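Side-chain contacts in putative fructose-bisphosphate aldolase (Coccidioides immitis, PDB 3PM6), which is a putative class II aldolase of the TIM-barrel clan, carrying a zinc ion held by histidines: residues A[12-17]-A[84-89]; A[34-39]-A[256-261]; A[124-129]-A[174-179]; A[206-211]-A[234-239]. All coordinates share one frame; numbering follows the deposited sequence.

Contact 1: A[12-17]-A[84-89]; sequences SNRALP and PITLHL
The guanidinium of Arg-14 has the methyl CG2 of Thr-86 over one face, 3.8 Å above the plane and offset toward the rim, while the carbonyl oxygen of Ile-85 sits near its edge, tilted out of the plane. There Arg-14 NH2 donates to Ile-85 O at 2.7 Å. The bond is bent, with an N-H...O angle of 138°, and the donor stands above the carbonyl plane. A bend at chi3 (68°) brings NH2 to this backbone oxygen. Arg-14 and Thr-86 run past each other in opposite directions: CG2 of Thr-86 also touches Arg-14 CB at 3.8 Å and Arg-14 O at 3.4 Å. The hydroxyl branch of the same threonine turns to the next residue, where Thr-86 OG1 lies 3.7 Å from Ala-15 CB. Asn-13 fixes the turn that presents these residues, its OD1 gripped by two backbone donors, Ala-15 N at 2.8 Å and Leu-16 N at 3.1 Å, a capping arrangement at the turn that leads into helix 16-24. Its ND2 is bonded in turn to the backbone oxygens of Gly-144 and Asp-115. The contact is buried, and it lays the turn leading into helix 16-24 against the start of barrel strand 85-92, which pairs with strand 54-58 through Thr-86 and Ile-56 and is flanked by strand 116-119, whose Ser-116 is touched by Ala-15.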
loop_
_atom_site.group_PDB
_atom_site.type_symbol
_atom_site.label_atom_id
_atom_site.label_comp_id
_atom_site.label_asym_id
_atom_site.label_seq_id
_atom_site.Cartn_x
_atom_site.Cartn_y
_atom_site.Cartn_z
ATOM N N SER A 12 -17.808 20.767 -2.895
ATOM C CA SER A 12 -17.219 19.718 -3.727
ATOM C C SER A 12 -16.608 18.515 -2.950
ATOM O O SER A 12 -15.842 17.726 -3.524
ATOM C CB SER A 12 -16.148 20.346 -4.612
ATOM O OG SER A 12 -15.453 19.365 -5.363
ATOM N N ASN A 13 -16.935 18.377 -1.665
ATOM C CA ASN A 13 -16.461 17.226 -0.884
ATOM C C ASN A 13 -17.090 15.893 -1.303
ATOM O O ASN A 13 -18.319 15.789 -1.377
ATOM C CB ASN A 13 -16.678 17.419 0.611
ATOM C CG ASN A 13 -16.035 16.322 1.412
ATOM O OD1 ASN A 13 -16.650 15.286 1.635
ATOM N ND2 ASN A 13 -14.769 16.509 1.785
ATOM N N ARG A 14 -16.237 14.889 -1.539
ATOM C CA ARG A 14 -16.670 13.574 -2.044
ATOM C C ARG A 14 -17.319 12.638 -0.990
ATOM O O ARG A 14 -18.065 11.722 -1.355
ATOM C CB ARG A 14 -15.491 12.824 -2.708
ATOM C CG ARG A 14 -15.066 13.296 -4.114
ATOM C CD ARG A 14 -13.862 12.478 -4.629
ATOM N NE ARG A 14 -14.206 11.066 -4.895
ATOM C CZ ARG A 14 -13.617 10.006 -4.332
ATOM N NH1 ARG A 14 -12.624 10.147 -3.443
ATOM N NH2 ARG A 14 -14.025 8.791 -4.651
ATOM N N ALA A 15 -17.005 12.836 0.292
ATOM C CA ALA A 15 -17.514 11.951 1.357
ATOM C C ALA A 15 -18.956 12.285 1.755
ATOM O O ALA A 15 -19.769 11.392 1.976
ATOM C CB ALA A 15 -16.592 11.999 2.583
ATOM N N LEU A 16 -19.282 13.576 1.823
ATOM C CA LEU A 16 -20.624 14.017 2.270
ATOM C C LEU A 16 -21.814 13.346 1.567
ATOM O O LEU A 16 -22.744 12.866 2.238
ATOM C CB LEU A 16 -20.754 15.551 2.210
ATOM C CG LEU A 16 -19.829 16.388 3.101
ATOM C CD1 LEU A 16 -20.230 17.836 3.016
ATOM C CD2 LEU A 16 -19.859 15.894 4.558
ATOM N N PRO A 17 -21.825 13.322 0.221
ATOM C CA PRO A 17 -23.016 12.741 -0.423
ATOM C C PRO A 17 -23.301 11.302 0.019
ATOM O O PRO A 17 -24.469 10.913 0.135
ATOM C CB PRO A 17 -22.675 12.784 -1.922
ATOM C CG PRO A 17 -21.671 13.823 -2.064
ATOM C CD PRO A 17 -20.880 13.868 -0.775
ATOM N N PRO A 84 -18.757 4.601 -5.650
ATOM C CA PRO A 84 -18.253 5.652 -4.752
ATOM C C PRO A 84 -17.498 5.093 -3.527
ATOM O O PRO A 84 -18.072 4.368 -2.695
ATOM C CB PRO A 84 -19.524 6.404 -4.343
ATOM C CG PRO A 84 -20.574 5.954 -5.291
ATOM C CD PRO A 84 -20.222 4.543 -5.604
ATOM N N ILE A 85 -16.203 5.423 -3.454
ATOM C CA ILE A 85 -15.381 5.101 -2.295
ATOM C C ILE A 85 -14.531 6.325 -1.907
ATOM O O ILE A 85 -13.835 6.890 -2.752
ATOM C CB ILE A 85 -14.439 3.919 -2.578
ATOM C CG1 ILE A 85 -15.182 2.750 -3.214
ATOM C CG2 ILE A 85 -13.775 3.467 -1.282
ATOM C CD1 ILE A 85 -14.246 1.636 -3.676
ATOM N N THR A 86 -14.565 6.714 -0.627
ATOM C CA THR A 86 -13.756 7.839 -0.162
ATOM C C THR A 86 -12.864 7.425 0.986
ATOM O O THR A 86 -13.020 6.337 1.532
ATOM C CB THR A 86 -14.640 9.041 0.261
ATOM O OG1 THR A 86 -15.428 8.678 1.395
ATOM C CG2 THR A 86 -15.582 9.475 -0.926
ATOM N N LEU A 87 -11.956 8.323 1.367
ATOM C CA LEU A 87 -10.898 8.045 2.318
ATOM C C LEU A 87 -11.050 8.862 3.626
ATOM O O LEU A 87 -11.225 10.068 3.594
ATOM C CB LEU A 87 -9.542 8.304 1.659
ATOM C CG LEU A 87 -8.310 8.065 2.521
ATOM C CD1 LEU A 87 -8.213 6.610 2.981
ATOM C CD2 LEU A 87 -7.069 8.471 1.719
ATOM N N HIS A 88 -10.967 8.177 4.757
ATOM C CA HIS A 88 -11.301 8.764 6.051
ATOM C C HIS A 88 -10.179 8.473 7.020
ATOM O O HIS A 88 -9.728 7.324 7.128
ATOM C CB HIS A 88 -12.586 8.100 6.540
ATOM C CG HIS A 88 -13.111 8.635 7.834
ATOM N ND1 HIS A 88 -13.648 9.900 7.956
ATOM C CD2 HIS A 88 -13.228 8.051 9.051
ATOM C CE1 HIS A 88 -14.076 10.069 9.197
ATOM N NE2 HIS A 88 -13.857 8.950 9.872
ATOM N N LEU A 89 -9.706 9.499 7.715
ATOM C CA LEU A 89 -8.814 9.278 8.866
ATOM C C LEU A 89 -9.610 9.007 10.127
ATOM O O LEU A 89 -10.278 9.898 10.668
ATOM C CB LEU A 89 -7.859 10.458 9.082
ATOM C CG LEU A 89 -6.744 10.359 10.142
ATOM C CD1 LEU A 89 -5.701 9.224 9.905
ATOM C CD2 LEU A 89 -6.046 11.729 10.278
#

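Contact 2: A[34-39]-A[256-261]; sequences VYNLEG and NEYVKV
Asn-36 and Tyr-258 meet by amide-on-ring packing: ND2 of Asn-36 lies 3.6 Å above one face of the Tyr-258 ring, offset toward the rim, and comes within 3.7 Å of CE2. The amide and ring planes are only 23° apart, and the two side chains arrive from opposite directions. Glu-38 approaches the ring from the edge, its OE2 standing in the ring plane, 3.9 Å from Tyr-258 CE2, with the carboxylate turned almost perpendicular (86°) to the ring. A kink at chi2 (97°) brings the carboxylate round to this edge. Polar linkage between the segments runs through one water, which donates to Glu-38 OE2 at 2.8 Å and accepts from Tyr-258 OH at 2.7 Å. The same OE2 is also hydrogen-bonded to His-275 ND1 of this chain, so two partners hold it within the buried interface. Capping is the other duty of Asn-36: its OD1 receives Gly-39 N at 2.9 Å, while ND2 is bonded to His-275 NE2 of the second subunit. With OD1 and ND2 both engaged, the amide is held over the tyrosine. The arrangement is a side-chain N-cap of helix 37-49 packed against helix 252-265, two helices on the outside of the TIM barrel, and it lies at the dimer interface, where Tyr-258 also packs on Met-262 of the second subunit.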
loop_
_atom_site.group_PDB
_atom_site.type_symbol
_atom_site.label_atom_id
_atom_site.label_comp_id
_atom_site.label_asym_id
_atom_site.label_seq_id
_atom_site.Cartn_x
_atom_site.Cartn_y
_atom_site.Cartn_z
ATOM N N VAL A 34 -8.350 -0.289 7.613
ATOM C CA VAL A 34 -7.303 -1.155 7.060
ATOM C C VAL A 34 -5.944 -0.632 7.446
ATOM O O VAL A 34 -5.831 0.544 7.820
ATOM C CB VAL A 34 -7.362 -1.223 5.519
ATOM C CG1 VAL A 34 -8.617 -1.948 5.037
ATOM C CG2 VAL A 34 -7.237 0.146 4.905
ATOM N N TYR A 35 -4.923 -1.499 7.324
ATOM C CA TYR A 35 -3.539 -1.216 7.733
ATOM C C TYR A 35 -2.554 -1.428 6.600
ATOM O O TYR A 35 -1.334 -1.271 6.793
ATOM C CB TYR A 35 -3.084 -2.170 8.843
ATOM C CG TYR A 35 -3.884 -2.092 10.109
ATOM C CD1 TYR A 35 -3.560 -1.184 11.122
ATOM C CD2 TYR A 35 -4.969 -2.940 10.295
ATOM C CE1 TYR A 35 -4.318 -1.151 12.311
ATOM C CE2 TYR A 35 -5.712 -2.903 11.440
ATOM C CZ TYR A 35 -5.382 -2.030 12.449
ATOM O OH TYR A 35 -6.200 -2.046 13.553
ATOM N N ASN A 36 -3.077 -1.812 5.440
ATOM C CA ASN A 36 -2.247 -2.331 4.395
ATOM C C ASN A 36 -2.954 -2.373 3.034
ATOM O O ASN A 36 -4.193 -2.224 2.913
ATOM C CB ASN A 36 -1.708 -3.721 4.792
ATOM C CG ASN A 36 -2.805 -4.665 5.259
ATOM O OD1 ASN A 36 -3.838 -4.823 4.600
ATOM N ND2 ASN A 36 -2.593 -5.276 6.415
ATOM N N LEU A 37 -2.137 -2.528 2.010
ATOM C CA LEU A 37 -2.617 -2.611 0.637
ATOM C C LEU A 37 -3.556 -3.798 0.431
ATOM O O LEU A 37 -4.498 -3.681 -0.322
ATOM C CB LEU A 37 -1.424 -2.700 -0.335
ATOM C CG LEU A 37 -1.584 -3.009 -1.826
ATOM C CD1 LEU A 37 -2.628 -2.164 -2.489
ATOM C CD2 LEU A 37 -0.260 -2.757 -2.507
ATOM N N GLU A 38 -3.317 -4.927 1.094
ATOM C CA GLU A 38 -4.254 -6.029 0.993
ATOM C C GLU A 38 -5.671 -5.598 1.415
ATOM O O GLU A 38 -6.655 -5.990 0.800
ATOM C CB GLU A 38 -3.801 -7.245 1.816
ATOM C CG GLU A 38 -2.500 -7.870 1.342
ATOM C CD GLU A 38 -1.274 -7.387 2.120
ATOM O OE1 GLU A 38 -1.204 -6.185 2.457
ATOM O OE2 GLU A 38 -0.373 -8.211 2.373
ATOM N N GLY A 39 -5.763 -4.817 2.485
ATOM C CA GLY A 39 -7.060 -4.366 2.973
ATOM C C GLY A 39 -7.694 -3.367 2.023
ATOM O O GLY A 39 -8.907 -3.394 1.822
ATOM N N ASN A 256 -9.056 -9.495 11.265
ATOM C CA ASN A 256 -8.779 -10.785 11.874
ATOM C C ASN A 256 -8.566 -11.848 10.797
ATOM O O ASN A 256 -7.840 -12.781 11.025
ATOM C CB ASN A 256 -9.879 -11.217 12.837
ATOM C CG ASN A 256 -9.736 -10.570 14.231
ATOM O OD1 ASN A 256 -8.712 -9.939 14.561
ATOM N ND2 ASN A 256 -10.782 -10.717 15.051
ATOM N N GLU A 257 -9.205 -11.687 9.633
ATOM C CA GLU A 257 -9.032 -12.626 8.507
ATOM C C GLU A 257 -7.602 -12.611 7.984
ATOM O O GLU A 257 -7.069 -13.655 7.587
ATOM C CB GLU A 257 -9.994 -12.312 7.362
ATOM C CG GLU A 257 -11.470 -12.488 7.710
ATOM C CD GLU A 257 -11.797 -13.901 8.202
ATOM O OE1 GLU A 257 -11.896 -14.814 7.390
ATOM O OE2 GLU A 257 -11.976 -14.103 9.407
ATOM N N TYR A 258 -6.970 -11.442 7.998
ATOM C CA TYR A 258 -5.570 -11.336 7.594
ATOM C C TYR A 258 -4.705 -12.108 8.569
ATOM O O TYR A 258 -3.820 -12.857 8.156
ATOM C CB TYR A 258 -5.149 -9.877 7.557
ATOM C CG TYR A 258 -3.680 -9.573 7.375
ATOM C CD1 TYR A 258 -2.787 -9.613 8.456
ATOM C CD2 TYR A 258 -3.193 -9.167 6.131
ATOM C CE1 TYR A 258 -1.420 -9.290 8.284
ATOM C CE2 TYR A 258 -1.844 -8.827 5.944
ATOM C CZ TYR A 258 -0.963 -8.893 7.020
ATOM O OH TYR A 258 0.359 -8.569 6.797
ATOM N N VAL A 259 -4.971 -11.908 9.857
ATOM C CA VAL A 259 -4.236 -12.553 10.924
ATOM C C VAL A 259 -4.388 -14.081 10.851
ATOM O O VAL A 259 -3.390 -14.808 10.922
ATOM C CB VAL A 259 -4.648 -11.999 12.302
ATOM C CG1 VAL A 259 -4.058 -12.848 13.418
ATOM C CG2 VAL A 259 -4.161 -10.560 12.450
ATOM N N LYS A 260 -5.616 -14.556 10.669
ATOM C CA LYS A 260 -5.856 -16.010 10.604
ATOM C C LYS A 260 -5.130 -16.651 9.430
ATOM O O LYS A 260 -4.519 -17.685 9.603
ATOM C CB LYS A 260 -7.351 -16.376 10.576
ATOM N N VAL A 261 -5.173 -16.023 8.253
ATOM C CA VAL A 261 -4.510 -16.586 7.091
ATOM C C VAL A 261 -2.979 -16.595 7.288
ATOM O O VAL A 261 -2.321 -17.599 7.015
ATOM C CB VAL A 261 -4.907 -15.883 5.766
ATOM C CG1 VAL A 261 -4.064 -16.405 4.612
ATOM C CG2 VAL A 261 -6.358 -16.118 5.462
HETATM O O HOH W 1 1.454 -7.918 4.472
#

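Contact 3: A[124-129]-A[174-179]; sequences FSKEEN and PEESEE
Lys-126 lies lengthwise against Glu-176 and reaches on to Glu-179, and these three residues carry the contact. The lysine leaves its helix with CG trans to the backbone N (chi1 -176°), then bends at chi3 and chi4 to bring the ammonium to the second carboxylate. There Lys-126 NZ forms a salt bridge with Glu-179 OE2 at 2.8 Å, meeting that oxygen from above the carboxylate plane. The Lys-126 and Glu-179 side chains cross at about a right angle.

Glu-176 uses its extended chain differently. It slides past the lysine in the opposite direction, and its carboxylate lies beside the aliphatic part, with Glu-176 OE2 3.3 Å from Lys-126 CG and Glu-176 CD 3.8 Å from Lys-126 CD. The charged ends do not touch, since Lys-126 NZ is 5.3 Å from Glu-176 OE2, although the nearby negative charge probably still favours the ammonium. Thus one lysine pairs with one glutamate through its charge and with the other through its methylenes. Beyond the contact, Glu-176 also packs on Pro-151.

Lys-126 opens helix 126-141, right after the N-cap Ser-125, and Glu-176 and Glu-179 lie one turn apart on the short helix 174-181. The arrangement is an interhelical salt bridge between two outer helices of the TIM barrel, joining the start of helix 126-141 to the side of helix 174-181.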
loop_
_atom_site.group_PDB
_atom_site.type_symbol
_atom_site.label_atom_id
_atom_site.label_comp_id
_atom_site.label_asym_id
_atom_site.label_seq_id
_atom_site.Cartn_x
_atom_site.Cartn_y
_atom_site.Cartn_z
ATOM N N PHE A 124 -10.294 13.983 26.059
ATOM C CA PHE A 124 -10.219 15.203 26.855
ATOM C C PHE A 124 -11.558 15.434 27.539
ATOM O O PHE A 124 -12.546 14.752 27.221
ATOM C CB PHE A 124 -9.805 16.406 25.959
ATOM C CG PHE A 124 -8.459 16.231 25.301
ATOM C CD1 PHE A 124 -7.282 16.304 26.050
ATOM C CD2 PHE A 124 -8.371 15.935 23.934
ATOM C CE1 PHE A 124 -6.025 16.101 25.449
ATOM C CE2 PHE A 124 -7.127 15.726 23.305
ATOM C CZ PHE A 124 -5.946 15.807 24.056
ATOM N N SER A 125 -11.594 16.380 28.485
ATOM C CA SER A 125 -12.852 16.786 29.138
ATOM C C SER A 125 -13.775 17.267 28.047
ATOM O O SER A 125 -13.307 17.683 26.951
ATOM C CB SER A 125 -12.613 17.912 30.166
ATOM O OG SER A 125 -12.152 19.109 29.553
ATOM N N LYS A 126 -15.071 17.199 28.327
ATOM C CA LYS A 126 -16.089 17.629 27.379
ATOM C C LYS A 126 -15.814 19.008 26.765
ATOM O O LYS A 126 -15.893 19.202 25.548
ATOM C CB LYS A 126 -17.469 17.617 28.060
ATOM C CG LYS A 126 -18.576 17.954 27.113
ATOM C CD LYS A 126 -19.890 18.253 27.828
ATOM C CE LYS A 126 -20.158 19.754 27.926
ATOM N NZ LYS A 126 -19.754 20.456 26.646
ATOM N N GLU A 127 -15.525 19.980 27.623
ATOM C CA GLU A 127 -15.342 21.380 27.201
ATOM C C GLU A 127 -14.073 21.544 26.328
ATOM O O GLU A 127 -14.066 22.267 25.351
ATOM C CB GLU A 127 -15.332 22.286 28.448
ATOM C CG GLU A 127 -16.656 22.276 29.296
ATOM C CD GLU A 127 -16.783 21.141 30.376
ATOM O OE1 GLU A 127 -15.842 20.327 30.653
ATOM O OE2 GLU A 127 -17.883 21.069 30.966
ATOM N N GLU A 128 -13.011 20.831 26.667
ATOM C CA GLU A 128 -11.812 20.806 25.841
ATOM C C GLU A 128 -12.054 20.097 24.495
ATOM O O GLU A 128 -11.608 20.570 23.441
ATOM C CB GLU A 128 -10.662 20.149 26.626
ATOM C CG GLU A 128 -9.308 20.135 25.908
ATOM C CD GLU A 128 -8.631 21.505 25.880
ATOM O OE1 GLU A 128 -9.269 22.555 26.153
ATOM O OE2 GLU A 128 -7.436 21.524 25.579
ATOM N N ASN A 129 -12.754 18.972 24.534
ATOM C CA ASN A 129 -13.182 18.252 23.329
ATOM C C ASN A 129 -13.926 19.241 22.401
ATOM O O ASN A 129 -13.595 19.359 21.217
ATOM C CB ASN A 129 -14.047 17.056 23.787
ATOM C CG ASN A 129 -14.575 16.170 22.650
ATOM O OD1 ASN A 129 -14.507 16.502 21.452
ATOM N ND2 ASN A 129 -15.172 15.015 23.055
ATOM N N PRO A 174 -28.564 14.046 23.887
ATOM C CA PRO A 174 -28.958 15.006 22.858
ATOM C C PRO A 174 -28.335 16.379 23.083
ATOM O O PRO A 174 -27.975 17.038 22.121
ATOM C CB PRO A 174 -30.495 15.092 23.012
ATOM C CG PRO A 174 -30.866 13.786 23.543
ATOM C CD PRO A 174 -29.738 13.358 24.461
ATOM N N GLU A 175 -28.201 16.803 24.339
ATOM C CA GLU A 175 -27.692 18.152 24.585
ATOM C C GLU A 175 -26.204 18.273 24.197
ATOM O O GLU A 175 -25.826 19.233 23.510
ATOM C CB GLU A 175 -27.986 18.650 26.015
ATOM N N GLU A 176 -25.372 17.297 24.576
ATOM C CA GLU A 176 -23.948 17.352 24.176
ATOM C C GLU A 176 -23.870 17.246 22.643
ATOM O O GLU A 176 -23.074 17.944 22.020
ATOM C CB GLU A 176 -23.039 16.335 24.915
ATOM C CG GLU A 176 -21.528 16.301 24.432
ATOM C CD GLU A 176 -20.584 15.467 25.307
ATOM O OE1 GLU A 176 -21.049 14.829 26.272
ATOM O OE2 GLU A 176 -19.354 15.458 25.046
ATOM N N SER A 177 -24.756 16.449 22.040
ATOM C CA SER A 177 -24.832 16.332 20.570
ATOM C C SER A 177 -25.087 17.673 19.894
ATOM O O SER A 177 -24.356 18.057 18.967
ATOM C CB SER A 177 -25.911 15.342 20.161
ATOM O OG SER A 177 -25.613 14.043 20.629
ATOM N N GLU A 178 -26.124 18.372 20.365
ATOM C CA GLU A 178 -26.434 19.756 19.962
ATOM C C GLU A 178 -25.237 20.682 20.118
ATOM O O GLU A 178 -24.923 21.416 19.188
ATOM C CB GLU A 178 -27.617 20.310 20.787
ATOM C CG GLU A 178 -29.009 19.927 20.255
ATOM C CD GLU A 178 -30.104 20.009 21.323
ATOM O OE1 GLU A 178 -29.940 20.822 22.275
ATOM O OE2 GLU A 178 -31.116 19.252 21.221
ATOM N N GLU A 179 -24.575 20.648 21.278
ATOM C CA GLU A 179 -23.339 21.432 21.464
ATOM C C GLU A 179 -22.332 21.130 20.346
ATOM O O GLU A 179 -21.720 22.048 19.808
ATOM C CB GLU A 179 -22.675 21.242 22.863
ATOM C CG GLU A 179 -23.657 21.299 24.093
ATOM C CD GLU A 179 -22.974 21.116 25.494
ATOM O OE1 GLU A 179 -23.408 20.258 26.342
ATOM O OE2 GLU A 179 -22.018 21.883 25.746
#

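Contact 4: A[206-211]-A[234-239]; sequences LDYERL and KEIFEK
Tyr-208 points its ring at helix 234-242 with CG opposite the carbonyl carbon (chi1 -65°), which places the ring between Leu-206 and Lys-239. Leu-206 CB lies over one face, 4.0 Å from the plane, and Lys-239 CD covers the opposite face at 3.6 Å. The lysine contact is a CH-pi interaction, with CD 4.0 Å from the ring centroid and 26° off the normal. Lys-239 CB adds the closest touch, 3.4 Å to Tyr-208 CE1. The lysine chain is extended through chi3 and bends only at chi4 (148°), with its end leading away from the other segment, so the methylenes rather than the ammonium do the packing.

Ile-236 turns its CG2 branch to two partners: Tyr-208 OH at 3.5 Å and Leu-206 CD1 at 3.7 Å. Both side chains cross the isoleucine at about a right angle. Asp-207 caps helix 208-218 just before the tyrosine, its OD1 accepting from Arg-210 N at 3.0 Å.

The segments therefore meet mainly through carbon surfaces and the phenol of Tyr-208. This surface contact joins neighbouring outer helices of the barrel, and its chemistry is consistent with cohesion mainly by dispersion and CH-pi attraction rather than by charge, even though a lysine covers one face of the ring.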
loop_
_atom_site.group_PDB
_atom_site.type_symbol
_atom_site.label_atom_id
_atom_site.label_comp_id
_atom_site.label_asym_id
_atom_site.label_seq_id
_atom_site.Cartn_x
_atom_site.Cartn_y
_atom_site.Cartn_z
ATOM N N LEU A 206 -26.748 -2.192 23.900
ATOM C CA LEU A 206 -26.887 -0.852 23.367
ATOM C C LEU A 206 -28.150 -0.185 23.897
ATOM O O LEU A 206 -29.185 -0.837 24.155
ATOM C CB LEU A 206 -26.854 -0.847 21.819
ATOM C CG LEU A 206 -25.738 -1.655 21.141
ATOM C CD1 LEU A 206 -25.844 -1.623 19.628
ATOM C CD2 LEU A 206 -24.324 -1.219 21.625
ATOM N N ASP A 207 -28.048 1.116 24.089
ATOM C CA ASP A 207 -29.180 1.902 24.550
ATOM C C ASP A 207 -29.798 2.521 23.304
ATOM O O ASP A 207 -29.434 3.632 22.895
ATOM C CB ASP A 207 -28.694 2.949 25.546
ATOM C CG ASP A 207 -29.824 3.707 26.228
ATOM O OD1 ASP A 207 -30.993 3.652 25.779
ATOM O OD2 ASP A 207 -29.503 4.422 27.199
ATOM N N TYR A 208 -30.702 1.767 22.678
ATOM C CA TYR A 208 -31.348 2.196 21.426
ATOM C C TYR A 208 -32.212 3.422 21.642
ATOM O O TYR A 208 -32.335 4.272 20.759
ATOM C CB TYR A 208 -32.174 1.062 20.834
ATOM C CG TYR A 208 -31.342 -0.125 20.391
ATOM C CD1 TYR A 208 -30.565 -0.045 19.231
ATOM C CD2 TYR A 208 -31.319 -1.318 21.133
ATOM C CE1 TYR A 208 -29.792 -1.118 18.795
ATOM C CE2 TYR A 208 -30.568 -2.412 20.701
ATOM C CZ TYR A 208 -29.790 -2.287 19.528
ATOM O OH TYR A 208 -29.010 -3.317 19.072
ATOM N N GLU A 209 -32.794 3.521 22.833
ATOM C CA GLU A 209 -33.596 4.691 23.204
ATOM C C GLU A 209 -32.744 5.964 23.202
ATOM O O GLU A 209 -33.134 6.964 22.602
ATOM C CB GLU A 209 -34.298 4.479 24.558
ATOM C CG GLU A 209 -35.533 3.569 24.429
ATOM C CD GLU A 209 -36.107 3.151 25.782
ATOM O OE1 GLU A 209 -35.702 3.748 26.814
ATOM O OE2 GLU A 209 -36.971 2.239 25.817
ATOM N N ARG A 210 -31.576 5.903 23.849
ATOM C CA ARG A 210 -30.615 7.000 23.835
ATOM C C ARG A 210 -30.302 7.372 22.378
ATOM O O ARG A 210 -30.373 8.542 21.992
ATOM C CB ARG A 210 -29.334 6.581 24.565
ATOM C CG ARG A 210 -28.254 7.648 24.642
ATOM C CD ARG A 210 -27.049 7.132 25.440
ATOM N NE ARG A 210 -27.373 6.951 26.854
ATOM C CZ ARG A 210 -27.336 7.928 27.771
ATOM N NH1 ARG A 210 -26.978 9.164 27.419
ATOM N NH2 ARG A 210 -27.651 7.662 29.044
ATOM N N LEU A 211 -30.005 6.360 21.568
ATOM C CA LEU A 211 -29.698 6.572 20.168
ATOM C C LEU A 211 -30.806 7.325 19.434
ATOM O O LEU A 211 -30.516 8.316 18.788
ATOM C CB LEU A 211 -29.384 5.236 19.469
ATOM C CG LEU A 211 -28.985 5.363 18.016
ATOM C CD1 LEU A 211 -27.738 6.276 17.929
ATOM C CD2 LEU A 211 -28.747 3.957 17.377
ATOM N N LYS A 234 -26.787 -8.661 11.925
ATOM C CA LYS A 234 -27.662 -7.918 11.052
ATOM C C LYS A 234 -28.773 -7.219 11.837
ATOM O O LYS A 234 -29.127 -6.068 11.559
ATOM C CB LYS A 234 -28.315 -8.857 10.014
ATOM C CG LYS A 234 -29.571 -8.192 9.340
ATOM C CD LYS A 234 -29.585 -8.443 7.840
ATOM C CE LYS A 234 -30.446 -7.435 7.097
ATOM N NZ LYS A 234 -29.604 -6.780 6.040
ATOM N N GLU A 235 -29.366 -7.934 12.780
ATOM C CA GLU A 235 -30.523 -7.399 13.504
ATOM C C GLU A 235 -30.111 -6.160 14.326
ATOM O O GLU A 235 -30.846 -5.170 14.379
ATOM C CB GLU A 235 -31.161 -8.500 14.371
ATOM C CG GLU A 235 -31.897 -9.608 13.537
ATOM C CD GLU A 235 -31.020 -10.786 13.090
ATOM O OE1 GLU A 235 -29.773 -10.681 13.074
ATOM O OE2 GLU A 235 -31.597 -11.851 12.748
ATOM N N ILE A 236 -28.920 -6.204 14.924
ATOM C CA ILE A 236 -28.357 -5.021 15.616
ATOM C C ILE A 236 -28.104 -3.845 14.648
ATOM O O ILE A 236 -28.466 -2.702 14.933
ATOM C CB ILE A 236 -27.066 -5.354 16.374
ATOM C CG1 ILE A 236 -27.388 -6.278 17.538
ATOM C CG2 ILE A 236 -26.351 -4.044 16.845
ATOM C CD1 ILE A 236 -26.118 -6.887 18.219
ATOM N N PHE A 237 -27.508 -4.149 13.501
ATOM C CA PHE A 237 -27.314 -3.154 12.467
ATOM C C PHE A 237 -28.633 -2.521 12.052
ATOM O O PHE A 237 -28.729 -1.286 12.012
ATOM C CB PHE A 237 -26.572 -3.737 11.258
ATOM C CG PHE A 237 -25.081 -4.023 11.498
ATOM C CD1 PHE A 237 -24.185 -2.993 11.912
ATOM C CD2 PHE A 237 -24.558 -5.295 11.227
ATOM C CE1 PHE A 237 -22.795 -3.250 12.092
ATOM C CE2 PHE A 237 -23.164 -5.571 11.415
ATOM C CZ PHE A 237 -22.284 -4.530 11.855
ATOM N N GLU A 238 -29.649 -3.346 11.792
ATOM C CA GLU A 238 -30.961 -2.839 11.389
ATOM C C GLU A 238 -31.508 -1.860 12.443
ATOM O O GLU A 238 -31.968 -0.788 12.098
ATOM C CB GLU A 238 -31.981 -3.972 11.097
ATOM C CG GLU A 238 -31.712 -4.865 9.839
ATOM C CD GLU A 238 -31.389 -4.056 8.555
ATOM O OE1 GLU A 238 -31.837 -2.884 8.436
ATOM O OE2 GLU A 238 -30.677 -4.589 7.653
ATOM N N LYS A 239 -31.415 -2.217 13.719
ATOM C CA LYS A 239 -31.880 -1.358 14.806
ATOM C C LYS A 239 -31.172 0.006 14.790
ATOM O O LYS A 239 -31.820 1.024 14.937
ATOM C CB LYS A 239 -31.703 -2.062 16.159
ATOM C CG LYS A 239 -32.739 -3.161 16.417
ATOM C CD LYS A 239 -32.482 -3.954 17.691
ATOM C CE LYS A 239 -33.565 -5.037 17.800
ATOM N NZ LYS A 239 -33.144 -6.307 18.459
#

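How the contacts relate
The four contacts belong to one closed eight-stranded parallel barrel and its outer layer; only contact 1 includes a barrel strand, 85-92. Contacts 2, 3 and 4 pair outer elements: helices 37-49 with 252-265, 126-141 with 174-181, and 208-218 with 234-242. Along the chain contact 1 crosses contact 2, whereas contacts 3 and 4 follow one another inside the loop that contact 2 closes. Contacts 2 and 3 lie on opposite sides of the chain's centre, their own centres 35 Å apart; contacts 3 and 4 come nearest, with closest atoms about 5 Å apart. Contact 2 thus ties early to late chain, also meeting the second subunit, while contacts 3 and 4 join neighbouring helices.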